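PDB 6GRH: microcin B17-processing protein McbB from Escherichia coli str. K-12 substr. MG1655, which helps convert the inactive microcin B17 precursor, McbA, into the active peptide antibiotic, and is found in complex with McbC. Local coordinates for residues N131-S136 with V153-S158; S98-D103 with R248-L253; V36-E41 with K77-T82. All blocks are in the same frame, centred on the assembly; numbering follows the deposited sequence.

The three contacts come in the order 3, 1, 2 by where each closes along the chain. Interaction 3 joins strand 34-38 to helix 73-82 in the N-terminal domain, and its centre lies about 33 Å from that of interaction 2 and about 48 Å from that of interaction 1. Interactions 1 and 2 belong to the larger domain, built round a mixed sheet of seven strands. Their centres are about 16 Å apart, and interaction 1 is nested within the loop that interaction 2 closes. They also touch, with Ile-156 CD1 lying 4.1 Å from Ile-101 CD1. Both pack helices onto this sheet or its loops. Interaction 3 lies in the N-terminal unit, where a strand of another protein extends the sheet.

Interaction 1: residues N131-S136 with V153-S158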
# COMPACT_ATOMS: atom_id res chain seq x y z
N ASN B 131 -15.33 -37.28 13.71
CA ASN B 131 -16.17 -36.74 14.78
C ASN B 131 -15.38 -36.86 16.08
O ASN B 131 -14.42 -37.65 16.16
CB ASN B 131 -17.50 -37.51 14.86
CG ASN B 131 -18.36 -37.34 13.61
OD1 ASN B 131 -18.97 -38.29 13.14
ND2 ASN B 131 -18.40 -36.13 13.06
N ASN B 132 -15.76 -36.08 17.09
CA ASN B 132 -15.09 -36.12 18.42
C ASN B 132 -13.58 -35.89 18.33
O ASN B 132 -12.78 -36.71 18.81
CB ASN B 132 -15.39 -37.43 19.18
CG ASN B 132 -16.85 -37.56 19.63
OD1 ASN B 132 -17.64 -36.62 19.56
ND2 ASN B 132 -17.19 -38.74 20.13
N ILE B 133 -13.19 -34.79 17.70
CA ILE B 133 -11.79 -34.34 17.67
C ILE B 133 -11.52 -33.63 19.00
O ILE B 133 -12.21 -32.67 19.32
CB ILE B 133 -11.54 -33.37 16.48
CG1 ILE B 133 -11.89 -34.00 15.12
CG2 ILE B 133 -10.09 -32.89 16.46
CD1 ILE B 133 -11.92 -33.00 13.96
N ASN B 134 -10.54 -34.09 19.78
CA ASN B 134 -10.09 -33.40 21.01
C ASN B 134 -8.71 -32.76 20.83
O ASN B 134 -7.86 -33.34 20.15
CB ASN B 134 -10.01 -34.39 22.16
N VAL B 135 -8.49 -31.58 21.44
CA VAL B 135 -7.17 -30.94 21.52
C VAL B 135 -6.88 -30.41 22.94
O VAL B 135 -7.74 -29.80 23.55
CB VAL B 135 -7.06 -29.75 20.52
CG1 VAL B 135 -5.69 -29.08 20.61
CG2 VAL B 135 -7.32 -30.21 19.09
N SER B 136 -5.66 -30.62 23.43
CA SER B 136 -5.22 -30.15 24.76
C SER B 136 -4.97 -28.63 24.88
O SER B 136 -4.92 -27.93 23.88
CB SER B 136 -3.90 -30.83 25.12
OG SER B 136 -4.03 -32.24 25.09
N VAL B 153 -13.70 -24.24 8.63
CA VAL B 153 -13.00 -23.33 9.52
C VAL B 153 -13.91 -22.95 10.68
O VAL B 153 -13.46 -22.91 11.83
CB VAL B 153 -12.48 -22.07 8.79
CG1 VAL B 153 -11.75 -21.14 9.76
CG2 VAL B 153 -11.55 -22.47 7.66
N LYS B 154 -15.17 -22.68 10.39
CA LYS B 154 -16.12 -22.29 11.42
C LYS B 154 -16.34 -23.39 12.47
O LYS B 154 -16.39 -23.09 13.66
CB LYS B 154 -17.44 -21.90 10.75
CG LYS B 154 -18.55 -21.44 11.66
CD LYS B 154 -19.71 -20.95 10.78
CE LYS B 154 -20.94 -20.63 11.59
NZ LYS B 154 -20.84 -19.23 12.10
N ARG B 155 -16.44 -24.63 12.02
CA ARG B 155 -16.54 -25.79 12.92
C ARG B 155 -15.32 -25.89 13.87
O ARG B 155 -15.48 -26.11 15.07
CB ARG B 155 -16.66 -27.07 12.11
CG ARG B 155 -16.70 -28.36 12.93
CD ARG B 155 -16.36 -29.56 12.06
NE ARG B 155 -16.15 -30.79 12.84
CZ ARG B 155 -15.52 -31.88 12.38
NH1 ARG B 155 -15.03 -31.92 11.14
NH2 ARG B 155 -15.37 -32.94 13.17
N ILE B 156 -14.12 -25.75 13.32
CA ILE B 156 -12.88 -25.85 14.11
C ILE B 156 -12.79 -24.70 15.14
O ILE B 156 -12.43 -24.92 16.33
CB ILE B 156 -11.62 -25.92 13.19
CG1 ILE B 156 -11.63 -27.18 12.31
CG2 ILE B 156 -10.35 -25.88 14.01
CD1 ILE B 156 -11.74 -28.49 13.08
N TYR B 157 -13.11 -23.49 14.71
CA TYR B 157 -13.17 -22.36 15.65
C TYR B 157 -14.22 -22.59 16.74
O TYR B 157 -13.95 -22.34 17.92
CB TYR B 157 -13.43 -21.05 14.92
CG TYR B 157 -12.25 -20.43 14.17
CD1 TYR B 157 -10.96 -21.01 14.15
CD2 TYR B 157 -12.42 -19.23 13.48
CE1 TYR B 157 -9.90 -20.41 13.45
CE2 TYR B 157 -11.38 -18.64 12.78
CZ TYR B 157 -10.12 -19.21 12.78
OH TYR B 157 -9.11 -18.58 12.11
N SER B 158 -15.40 -23.06 16.35
CA SER B 158 -16.50 -23.28 17.27
C SER B 158 -16.11 -24.29 18.35
O SER B 158 -16.38 -24.07 19.51
CB SER B 158 -17.71 -23.76 16.49
OG SER B 158 -18.78 -23.97 17.34
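Ile-133 and Arg-155 meet with their side chains at about a right angle. The delta methyl of Ile-133 does most of the touching: CD1 lies 3.5 Å from Arg-155 NH2. CG1 follows behind it, 4.1 Å from the same nitrogen. The methyl comes to the guanidinium obliquely, neither over a face nor at an edge. Arg-155 gets there by full extension. Its CG is anti to the backbone N (chi1 177°), and the chain stays straight from CG to NE, so the charged group is carried from the helix across to the loop. Asn-131 borders the same group with its backbone, where CA is 4.2 Å from Arg-155 NH2.

No hydrogen bond joins the two segments. The guanidinium is held by backbone carbonyls at the start of the same loop: NH1 bonds to Ile-128 O, and NH2 to Asp-130 O. Ile-133 packs against a group whose place these bonds set. Lys-159 NZ also bonds to Ile-133 O, a second tie from helix to loop.

The loop of 131-136 runs between strands 122-127 and 139-144. Helix 150-160 lies beside it and touches it again, with Phe-160 against both Ile-133 and Val-135. Val-153 and Ile-156, on the same helix, pack on Leu-143 of strand 139-144.

Interaction 2: residues S98-D103 with R248-L253. With EDO (1,2-ethanediol), chain J.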
# COMPACT_ATOMS: atom_id res chain seq x y z
N SER B 98 1.80 -28.92 18.75
CA SER B 98 1.04 -28.65 17.55
C SER B 98 0.25 -29.89 17.07
O SER B 98 0.65 -31.03 17.31
CB SER B 98 1.98 -28.20 16.44
OG SER B 98 2.51 -26.92 16.70
N VAL B 99 -0.89 -29.64 16.42
CA VAL B 99 -1.64 -30.68 15.73
C VAL B 99 -1.92 -30.16 14.32
O VAL B 99 -2.09 -28.98 14.13
CB VAL B 99 -2.96 -31.07 16.42
CG1 VAL B 99 -2.68 -31.71 17.77
CG2 VAL B 99 -3.91 -29.91 16.62
N ILE B 100 -1.95 -31.06 13.36
CA ILE B 100 -2.34 -30.73 12.00
C ILE B 100 -3.69 -31.38 11.73
O ILE B 100 -3.83 -32.60 11.89
CB ILE B 100 -1.30 -31.19 10.97
CG1 ILE B 100 0.00 -30.43 11.22
CG2 ILE B 100 -1.80 -30.91 9.55
CD1 ILE B 100 1.13 -30.87 10.33
N ILE B 101 -4.69 -30.57 11.38
CA ILE B 101 -6.02 -31.05 11.02
C ILE B 101 -6.16 -30.82 9.52
O ILE B 101 -5.88 -29.70 9.02
CB ILE B 101 -7.16 -30.34 11.80
CG1 ILE B 101 -6.99 -30.52 13.32
CG2 ILE B 101 -8.50 -30.90 11.37
CD1 ILE B 101 -8.02 -29.85 14.22
N SER B 102 -6.54 -31.84 8.78
CA SER B 102 -6.56 -31.70 7.32
C SER B 102 -7.55 -32.59 6.64
O SER B 102 -7.92 -33.64 7.16
CB SER B 102 -5.16 -32.00 6.75
OG SER B 102 -5.05 -31.61 5.40
N ASP B 103 -7.96 -32.16 5.45
CA ASP B 103 -8.72 -33.01 4.53
C ASP B 103 -7.83 -33.90 3.68
O ASP B 103 -8.34 -34.77 3.00
CB ASP B 103 -9.68 -32.17 3.65
CG ASP B 103 -8.97 -31.21 2.67
OD1 ASP B 103 -7.74 -31.00 2.71
OD2 ASP B 103 -9.71 -30.59 1.85
N ARG B 248 8.56 -25.23 7.50
CA ARG B 248 9.36 -24.09 7.88
C ARG B 248 8.61 -23.09 8.73
O ARG B 248 9.19 -22.52 9.65
CB ARG B 248 9.98 -23.38 6.69
CG ARG B 248 11.04 -24.21 6.03
CD ARG B 248 12.18 -24.58 6.99
NE ARG B 248 13.35 -24.95 6.21
CZ ARG B 248 14.35 -25.71 6.63
NH1 ARG B 248 14.39 -26.21 7.86
NH2 ARG B 248 15.36 -25.93 5.79
N ARG B 249 7.33 -22.92 8.46
CA ARG B 249 6.53 -22.05 9.28
C ARG B 249 6.36 -22.59 10.71
O ARG B 249 6.51 -21.85 11.68
CB ARG B 249 5.20 -21.73 8.57
CG ARG B 249 4.37 -20.70 9.30
CD ARG B 249 4.99 -19.32 9.17
NE ARG B 249 4.20 -18.35 9.90
CZ ARG B 249 4.64 -17.50 10.82
NH1 ARG B 249 5.94 -17.40 11.15
NH2 ARG B 249 3.75 -16.69 11.40
N LEU B 250 6.05 -23.86 10.84
CA LEU B 250 5.98 -24.48 12.16
C LEU B 250 7.31 -24.40 12.88
O LEU B 250 7.35 -24.17 14.10
CB LEU B 250 5.54 -25.95 12.06
CG LEU B 250 4.05 -26.26 12.04
CD1 LEU B 250 3.86 -27.74 11.77
CD2 LEU B 250 3.35 -25.82 13.32
N GLN B 251 8.38 -24.63 12.13
CA GLN B 251 9.73 -24.53 12.67
C GLN B 251 10.02 -23.14 13.22
O GLN B 251 10.51 -23.03 14.35
CB GLN B 251 10.75 -24.97 11.64
CG GLN B 251 12.18 -24.97 12.14
CD GLN B 251 13.14 -25.65 11.19
OE1 GLN B 251 12.75 -26.10 10.10
NE2 GLN B 251 14.37 -25.82 11.63
N GLU B 252 9.65 -22.09 12.47
CA GLU B 252 9.81 -20.72 12.93
C GLU B 252 9.13 -20.47 14.25
O GLU B 252 9.68 -19.80 15.13
CB GLU B 252 9.22 -19.69 11.95
CG GLU B 252 10.01 -19.48 10.70
CD GLU B 252 9.25 -18.68 9.63
OE1 GLU B 252 8.18 -18.10 9.92
OE2 GLU B 252 9.74 -18.67 8.48
N LEU B 253 7.91 -20.98 14.37
CA LEU B 253 7.04 -20.72 15.52
C LEU B 253 7.35 -21.57 16.74
O LEU B 253 7.33 -21.05 17.85
CB LEU B 253 5.57 -20.92 15.14
CG LEU B 253 5.03 -19.88 14.13
CD1 LEU B 253 3.73 -20.37 13.52
CD2 LEU B 253 4.83 -18.53 14.79
C1 EDO J . 17.49 -28.44 6.83
O1 EDO J . 17.62 -27.15 7.43
C2 EDO J . 18.25 -28.43 5.52
O2 EDO J . 17.87 -29.53 4.69
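Leu-250 overlaps Ile-100 and Ser-98 with its two methyls, one for each. CD1 meets Ile-100 CD1 at 4.4 Å, a loose contact between apolar tips. CD2 lies 4.2 Å from Ser-98 CB. Ser-98 OG is closer still, but this serine was deposited in two conformers, so the place of the hydroxyl is doubtful. Leu-250 points from the helix toward the strand, with CG anti to the carbonyl carbon (chi1 -86°). Ile-100 leaves the strand at an angle and reaches the leucine with the end of its chain. Trp-115 of helix 111-115 touches both Ile-100 and Leu-250, and Trp-142 of strand 139-144 also touches the leucine. Helix 236-254 is seated in this way against strand 97-102, well inside the sheet domain.

The charged side chains of 248-253 do not touch the strand segment. Arg-248 NH1 donates to Gln-251 OE1 at 2.8 Å, and the acceptor lies in the guanidinium plane. At the edge of the same group, NH2 holds O1 of a 1,2-ethanediol, probably from the crystallisation liquor, at 3.0 Å, while the bond from NH1 to that oxygen is weak. Arg-248 NE donates to Leu-274 O of the second subunit. Arg-249 NH1 forms a salt bridge with Glu-252 OE1 at 2.6 Å. Leu-253 CD1 sits 4.0 Å above the centre of the Arg-249 guanidinium.

Arg-248 thus pairs with Gln-251, and Arg-249 with Glu-252. Arg-249 NH2 also bonds to Phe-266 O, and Gln-251 NE2 to Thr-256 O. No hydrogen bond crosses from strand to helix. The join between them therefore rests on van der Waals contact of side chains, chiefly their carbons.

Interaction 3: residues V36-E41 with K77-T82; sequences VDITHE and KEFLIT
This is a buried apolar contact between strand 34-38 and helix 73-82 in the N-terminal domain. One ring makes it. Phe-79 leaves the helix with CG anti to the backbone N (chi1 173°) and brings CZ, the far end of the ring, up against two strand side chains. Ile-38 CD1 is the closer, 3.9 Å from Phe-79 CZ, and approaches the ring obliquely. Val-36 CG1 lies 4.2 Å from CZ, near the ring plane, at the edge. Val-36 and Phe-79 come at each other from opposite directions. Met-43 of helix 41-52 also touches Phe-79.

A strand of another protein chain pairs antiparallel with residues 36-38, and an aromatic side chain of that chain meets Phe-79 edge-to-face. The strand-and-helix groove is consistent with a peptide-recognition domain of the kind that binds leader peptides in such modification enzymes.

Near the end of the helix, Thr-82 OG1 donates to Glu-78 O at 2.7 Å. The carbonyl also takes the backbone N of Thr-82, from the opposite face of its plane.

Across the segments there is no polar bond. Strand and helix are held here by hydrophobic packing alone, and the same phenylalanine serves both the fold and the interface.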
# COMPACT_ATOMS: atom_id res chain seq x y z
N VAL B 36 35.16 -27.48 9.21
CA VAL B 36 36.31 -27.87 10.04
C VAL B 36 36.93 -29.14 9.48
O VAL B 36 36.23 -30.10 9.18
CB VAL B 36 35.91 -28.07 11.52
CG1 VAL B 36 37.14 -28.37 12.39
CG2 VAL B 36 35.20 -26.84 12.07
N ASP B 37 38.25 -29.11 9.29
CA ASP B 37 39.02 -30.32 8.99
C ASP B 37 39.23 -31.04 10.34
O ASP B 37 40.00 -30.57 11.16
CB ASP B 37 40.34 -29.93 8.31
CG ASP B 37 41.12 -31.13 7.76
OD1 ASP B 37 40.62 -32.28 7.77
OD2 ASP B 37 42.27 -30.92 7.29
N ILE B 38 38.55 -32.15 10.55
CA ILE B 38 38.52 -32.81 11.86
C ILE B 38 39.73 -33.73 11.99
O ILE B 38 39.92 -34.62 11.17
CB ILE B 38 37.26 -33.67 12.04
CG1 ILE B 38 36.00 -32.82 11.95
CG2 ILE B 38 37.27 -34.45 13.37
CD1 ILE B 38 35.81 -31.83 13.09
N THR B 39 40.56 -33.51 13.00
CA THR B 39 41.76 -34.34 13.18
C THR B 39 41.73 -35.21 14.44
O THR B 39 42.70 -35.86 14.72
CB THR B 39 43.04 -33.48 13.20
OG1 THR B 39 42.90 -32.47 14.22
CG2 THR B 39 43.28 -32.83 11.80
N HIS B 40 40.63 -35.23 15.16
CA HIS B 40 40.48 -35.99 16.40
C HIS B 40 39.44 -37.10 16.16
O HIS B 40 38.29 -36.80 15.81
CB HIS B 40 40.04 -35.01 17.50
CG HIS B 40 39.99 -35.60 18.88
ND1 HIS B 40 38.93 -36.34 19.34
CD2 HIS B 40 40.85 -35.49 19.92
CE1 HIS B 40 39.15 -36.69 20.60
NE2 HIS B 40 40.31 -36.18 20.98
N GLU B 41 39.84 -38.37 16.34
CA GLU B 41 38.96 -39.53 16.12
C GLU B 41 37.73 -39.54 17.02
O GLU B 41 36.64 -39.80 16.54
CB GLU B 41 39.72 -40.87 16.32
CG GLU B 41 40.74 -41.21 15.26
CD GLU B 41 40.18 -41.26 13.84
OE1 GLU B 41 38.96 -41.50 13.63
OE2 GLU B 41 40.99 -41.06 12.92
N LYS B 77 31.50 -29.32 24.13
CA LYS B 77 30.28 -28.56 23.94
C LYS B 77 30.52 -27.20 23.28
O LYS B 77 29.80 -26.83 22.36
CB LYS B 77 29.54 -28.34 25.24
CG LYS B 77 28.68 -29.53 25.62
CD LYS B 77 28.20 -29.36 27.04
CE LYS B 77 27.61 -30.64 27.55
NZ LYS B 77 27.67 -30.71 29.04
N GLU B 78 31.55 -26.50 23.76
CA GLU B 78 31.97 -25.22 23.19
C GLU B 78 32.31 -25.33 21.69
O GLU B 78 31.96 -24.46 20.88
CB GLU B 78 33.18 -24.67 23.96
CG GLU B 78 33.47 -23.21 23.66
CD GLU B 78 34.69 -22.69 24.41
OE1 GLU B 78 35.40 -23.47 25.12
OE2 GLU B 78 34.95 -21.47 24.27
N PHE B 79 33.00 -26.41 21.33
CA PHE B 79 33.32 -26.69 19.93
C PHE B 79 32.03 -26.91 19.12
O PHE B 79 31.86 -26.32 18.05
CB PHE B 79 34.24 -27.92 19.82
CG PHE B 79 34.47 -28.38 18.42
CD1 PHE B 79 35.45 -27.78 17.64
CD2 PHE B 79 33.68 -29.35 17.85
CE1 PHE B 79 35.68 -28.19 16.34
CE2 PHE B 79 33.90 -29.75 16.53
CZ PHE B 79 34.91 -29.18 15.80
N LEU B 80 31.14 -27.75 19.64
CA LEU B 80 29.91 -28.09 18.94
C LEU B 80 29.00 -26.88 18.77
O LEU B 80 28.35 -26.76 17.75
CB LEU B 80 29.17 -29.22 19.67
CG LEU B 80 29.91 -30.57 19.69
CD1 LEU B 80 29.26 -31.56 20.65
CD2 LEU B 80 30.01 -31.18 18.31
N ILE B 81 28.97 -25.99 19.77
CA ILE B 81 28.15 -24.80 19.72
C ILE B 81 28.75 -23.76 18.75
O ILE B 81 28.03 -23.20 17.92
CB ILE B 81 27.97 -24.14 21.11
CG1 ILE B 81 27.04 -25.00 21.98
CG2 ILE B 81 27.40 -22.72 20.99
CD1 ILE B 81 27.13 -24.69 23.46
N THR B 82 30.05 -23.51 18.90
CA THR B 82 30.69 -22.43 18.13
C THR B 82 30.74 -22.77 16.65
O THR B 82 30.57 -21.87 15.84
CB THR B 82 32.09 -22.07 18.64
OG1 THR B 82 32.91 -23.25 18.71
CG2 THR B 82 32.01 -21.44 20.01